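Local coordinates for ParM protein (Staphylococcus aureus, PDB 3JS6), which probably forms dynamic actin-like filaments that help segregate plasmid DNA in Staphylococcus aureus, at residues Glu110-Ile116 / Lys150-Gly156. Residues are numbered along the deposited sequence; the frame is centred on the assembly and turned at random.
Sequences EVVNVVI and KTINVKG
Strands 111-116 and 150-156 run parallel, their axes approaching to 4.6 Å at closest, at 36°. The register, Val111-Thr151 through Val114-Val154, is fixed by a hydrogen-bond ladder: Thr151 N-Glu110 O (2.9 Å), Val112 N-Thr151 O (2.7 Å), Asn153 N-Val112 O (3.0 Å), Val114 N-Asn153 O (2.9 Å) and Lys155 N-Val114 O (2.7 Å). Ile116 N hydrogen-bonds to Gly156 O (2.9 Å), so 150-156 holds one extra residue, a beta bulge; Lys155 (phi/psi -93/-11) leaves extended geometry there.

The face carrying Val112, Ile152, Val114 and Val154 is aliphatic. Val112 CB lies 4.3 Å from Ile152 CG1; Val114 (m) sets CG2 4.1 Å from CG2 of Val154 (t), which Ile116 CD1 (mt) approaches to 3.9 Å. Helix 90-104 packs here through Ile100 and Ala104. Lys150 (mmtt) adds methylenes at the edge, CD 4.0 Å from CG2 of Val112 (t); NZ hydrogen-bonds to Val107 O and Glu109 O.

On the other face Asn113 and Asn153 (both m, chi2 122°) put Asn113 ND2 3.3 Å from Asn153 OD1; Asn153 ND2 hydrogen-bonds to Ser140 OG. Strand 111-120 lies between 4-11 and 148-161, parallel to both, consistent with the actin-like ATPase central sheet. Backbone hydrogen bonds thus set the register; loose van der Waals contacts line the helix-packed face.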
ATOM      1  N   GLU A 110     -17.589   0.403  21.381  1.00 35.55           N
ATOM      2  CA  GLU A 110     -18.506  -0.269  20.464  1.00 35.32           C
ATOM      3  C   GLU A 110     -18.773   0.518  19.187  1.00 33.76           C
ATOM      4  O   GLU A 110     -18.767  -0.034  18.080  1.00 34.09           O
ATOM      5  CB  GLU A 110     -19.855  -0.504  21.132  1.00 41.43           C
ATOM      6  CG  GLU A 110     -19.967  -1.763  21.925  1.00 57.19           C
ATOM      7  CD  GLU A 110     -21.247  -2.500  21.600  1.00 58.12           C
ATOM      8  OE1 GLU A 110     -21.355  -3.016  20.464  1.00 66.93           O
ATOM      9  OE2 GLU A 110     -22.145  -2.550  22.469  1.00 57.01           O
ATOM     10  N   VAL A 111     -19.056   1.801  19.345  1.00 32.23           N
ATOM     11  CA  VAL A 111     -19.338   2.641  18.191  1.00 29.37           C
ATOM     12  C   VAL A 111     -18.067   3.341  17.753  1.00 25.16           C
ATOM     13  O   VAL A 111     -17.502   4.143  18.491  1.00 24.63           O
ATOM     14  CB  VAL A 111     -20.419   3.680  18.511  1.00 30.62           C
ATOM     15  CG1 VAL A 111     -20.662   4.573  17.279  1.00 30.19           C
ATOM     16  CG2 VAL A 111     -21.713   2.964  18.892  1.00 27.24           C
ATOM     17  N   VAL A 112     -17.635   3.038  16.537  1.00 21.37           N
ATOM     18  CA  VAL A 112     -16.392   3.571  15.979  1.00 19.28           C
ATOM     19  C   VAL A 112     -16.638   4.564  14.873  1.00 20.17           C
ATOM     20  O   VAL A 112     -16.986   4.164  13.756  1.00 22.10           O
ATOM     21  CB  VAL A 112     -15.521   2.400  15.396  1.00 19.42           C
ATOM     22  CG1 VAL A 112     -14.162   2.923  14.933  1.00 15.33           C
ATOM     23  CG2 VAL A 112     -15.330   1.340  16.454  1.00 21.62           C
ATOM     24  N   ASN A 113     -16.476   5.856  15.159  1.00 20.05           N
ATOM     25  CA  ASN A 113     -16.678   6.873  14.136  1.00 22.31           C
ATOM     26  C   ASN A 113     -15.312   7.166  13.517  1.00 17.84           C
ATOM     27  O   ASN A 113     -14.323   7.353  14.228  1.00 22.18           O
ATOM     28  CB  ASN A 113     -17.253   8.144  14.762  1.00 32.89           C
ATOM     29  CG  ASN A 113     -18.565   7.892  15.482  1.00 36.09           C
ATOM     30  OD1 ASN A 113     -18.689   8.150  16.674  1.00 41.14           O
ATOM     31  ND2 ASN A 113     -19.548   7.379  14.758  1.00 27.71           N
ATOM     32  N   VAL A 114     -15.260   7.216  12.200  1.00 16.94           N
ATOM     33  CA  VAL A 114     -13.996   7.457  11.537  1.00 21.35           C
ATOM     34  C   VAL A 114     -14.111   8.255  10.275  1.00 18.63           C
ATOM     35  O   VAL A 114     -15.212   8.500   9.748  1.00 22.45           O
ATOM     36  CB  VAL A 114     -13.346   6.117  11.096  1.00 22.14           C
ATOM     37  CG1 VAL A 114     -13.259   5.147  12.273  1.00 20.44           C
ATOM     38  CG2 VAL A 114     -14.196   5.490   9.957  1.00 22.24           C
ATOM     39  N   VAL A 115     -12.940   8.665   9.805  1.00 16.63           N
ATOM     40  CA  VAL A 115     -12.796   9.275   8.498  1.00 15.23           C
ATOM     41  C   VAL A 115     -11.800   8.272   7.869  1.00 17.32           C
ATOM     42  O   VAL A 115     -10.969   7.693   8.581  1.00 22.49           O
ATOM     43  CB  VAL A 115     -12.163  10.642   8.537  1.00 23.05           C
ATOM     44  CG1 VAL A 115     -13.185  11.663   9.076  1.00 20.29           C
ATOM     45  CG2 VAL A 115     -10.906  10.603   9.394  1.00 19.02           C
ATOM     46  N   ILE A 116     -11.901   8.050   6.564  1.00 18.71           N
ATOM     47  CA  ILE A 116     -11.011   7.124   5.863  1.00 17.58           C
ATOM     48  C   ILE A 116     -10.172   7.848   4.809  1.00 19.88           C
ATOM     49  O   ILE A 116     -10.708   8.551   3.941  1.00 23.03           O
ATOM     50  CB  ILE A 116     -11.820   6.000   5.147  1.00 20.54           C
ATOM     51  CG1 ILE A 116     -12.609   5.187   6.171  1.00 16.52           C
ATOM     52  CG2 ILE A 116     -10.881   5.114   4.325  1.00 22.05           C
ATOM     53  CD1 ILE A 116     -13.502   4.098   5.520  1.00 20.48           C
ATOM     54  N   LYS A 150     -18.644  -4.302  16.201  1.00 29.96           N
ATOM     55  CA  LYS A 150     -18.237  -2.898  16.122  1.00 25.69           C
ATOM     56  C   LYS A 150     -19.194  -2.257  15.153  1.00 28.37           C
ATOM     57  O   LYS A 150     -19.448  -2.811  14.074  1.00 22.02           O
ATOM     58  CB  LYS A 150     -16.815  -2.734  15.565  1.00 29.33           C
ATOM     59  CG  LYS A 150     -15.700  -3.201  16.493  1.00 24.58           C
ATOM     60  CD  LYS A 150     -15.704  -2.451  17.807  1.00 26.04           C
ATOM     61  CE  LYS A 150     -14.585  -2.951  18.704  1.00 30.05           C
ATOM     62  NZ  LYS A 150     -14.570  -2.278  20.031  1.00 31.30           N
ATOM     63  N   THR A 151     -19.732  -1.106  15.544  1.00 27.34           N
ATOM     64  CA  THR A 151     -20.621  -0.332  14.702  1.00 22.93           C
ATOM     65  C   THR A 151     -19.699   0.714  14.110  1.00 23.60           C
ATOM     66  O   THR A 151     -19.108   1.503  14.851  1.00 25.10           O
ATOM     67  CB  THR A 151     -21.702   0.394  15.531  1.00 28.65           C
ATOM     68  OG1 THR A 151     -22.576  -0.571  16.121  1.00 31.60           O
ATOM     69  CG2 THR A 151     -22.499   1.340  14.654  1.00 30.29           C
ATOM     70  N   ILE A 152     -19.580   0.743  12.788  1.00 20.05           N
ATOM     71  CA  ILE A 152     -18.671   1.688  12.154  1.00 21.00           C
ATOM     72  C   ILE A 152     -19.365   2.745  11.319  1.00 19.15           C
ATOM     73  O   ILE A 152     -20.028   2.426  10.324  1.00 27.68           O
ATOM     74  CB  ILE A 152     -17.665   0.942  11.248  1.00 25.76           C
ATOM     75  CG1 ILE A 152     -16.813   0.008  12.114  1.00 25.46           C
ATOM     76  CG2 ILE A 152     -16.793   1.941  10.480  1.00 26.42           C
ATOM     77  CD1 ILE A 152     -16.683  -1.383  11.567  1.00 26.27           C
ATOM     78  N   ASN A 153     -19.208   3.998  11.699  1.00 22.70           N
ATOM     79  CA  ASN A 153     -19.781   5.117  10.957  1.00 24.25           C
ATOM     80  C   ASN A 153     -18.671   5.887  10.249  1.00 22.24           C
ATOM     81  O   ASN A 153     -17.655   6.208  10.859  1.00 22.29           O
ATOM     82  CB  ASN A 153     -20.598   6.015  11.887  1.00 22.63           C
ATOM     83  CG  ASN A 153     -21.746   5.277  12.548  1.00 26.70           C
ATOM     84  OD1 ASN A 153     -21.836   5.221  13.775  1.00 25.16           O
ATOM     85  ND2 ASN A 153     -22.640   4.726  11.736  1.00 20.00           N
ATOM     86  N   VAL A 154     -18.843   6.185   8.978  1.00 19.87           N
ATOM     87  CA  VAL A 154     -17.824   6.921   8.249  1.00 17.89           C
ATOM     88  C   VAL A 154     -18.293   8.367   8.093  1.00 24.76           C
ATOM     89  O   VAL A 154     -19.322   8.639   7.465  1.00 22.81           O
ATOM     90  CB  VAL A 154     -17.566   6.296   6.870  1.00 23.72           C
ATOM     91  CG1 VAL A 154     -16.549   7.133   6.107  1.00 25.43           C
ATOM     92  CG2 VAL A 154     -17.009   4.861   7.052  1.00 24.49           C
ATOM     93  N   LYS A 155     -17.523   9.283   8.653  1.00 22.03           N
ATOM     94  CA  LYS A 155     -17.863  10.708   8.640  1.00 27.36           C
ATOM     95  C   LYS A 155     -17.258  11.459   7.479  1.00 33.72           C
ATOM     96  O   LYS A 155     -17.608  12.620   7.237  1.00 28.19           O
ATOM     97  CB  LYS A 155     -17.390  11.346   9.940  1.00 28.45           C
ATOM     98  CG  LYS A 155     -17.954  10.678  11.168  1.00 27.51           C
ATOM     99  CD  LYS A 155     -19.466  10.598  11.094  1.00 28.68           C
ATOM    100  CE  LYS A 155     -20.035   9.957  12.347  1.00 37.12           C
ATOM    101  NZ  LYS A 155     -21.535   9.940  12.322  1.00 47.73           N
ATOM    102  N   GLY A 156     -16.335  10.804   6.777  1.00 19.58           N
ATOM    103  CA  GLY A 156     -15.696  11.443   5.641  1.00 23.29           C
ATOM    104  C   GLY A 156     -14.699  10.509   4.972  1.00 26.45           C
ATOM    105  O   GLY A 156     -14.186   9.565   5.614  1.00 23.22           O
TER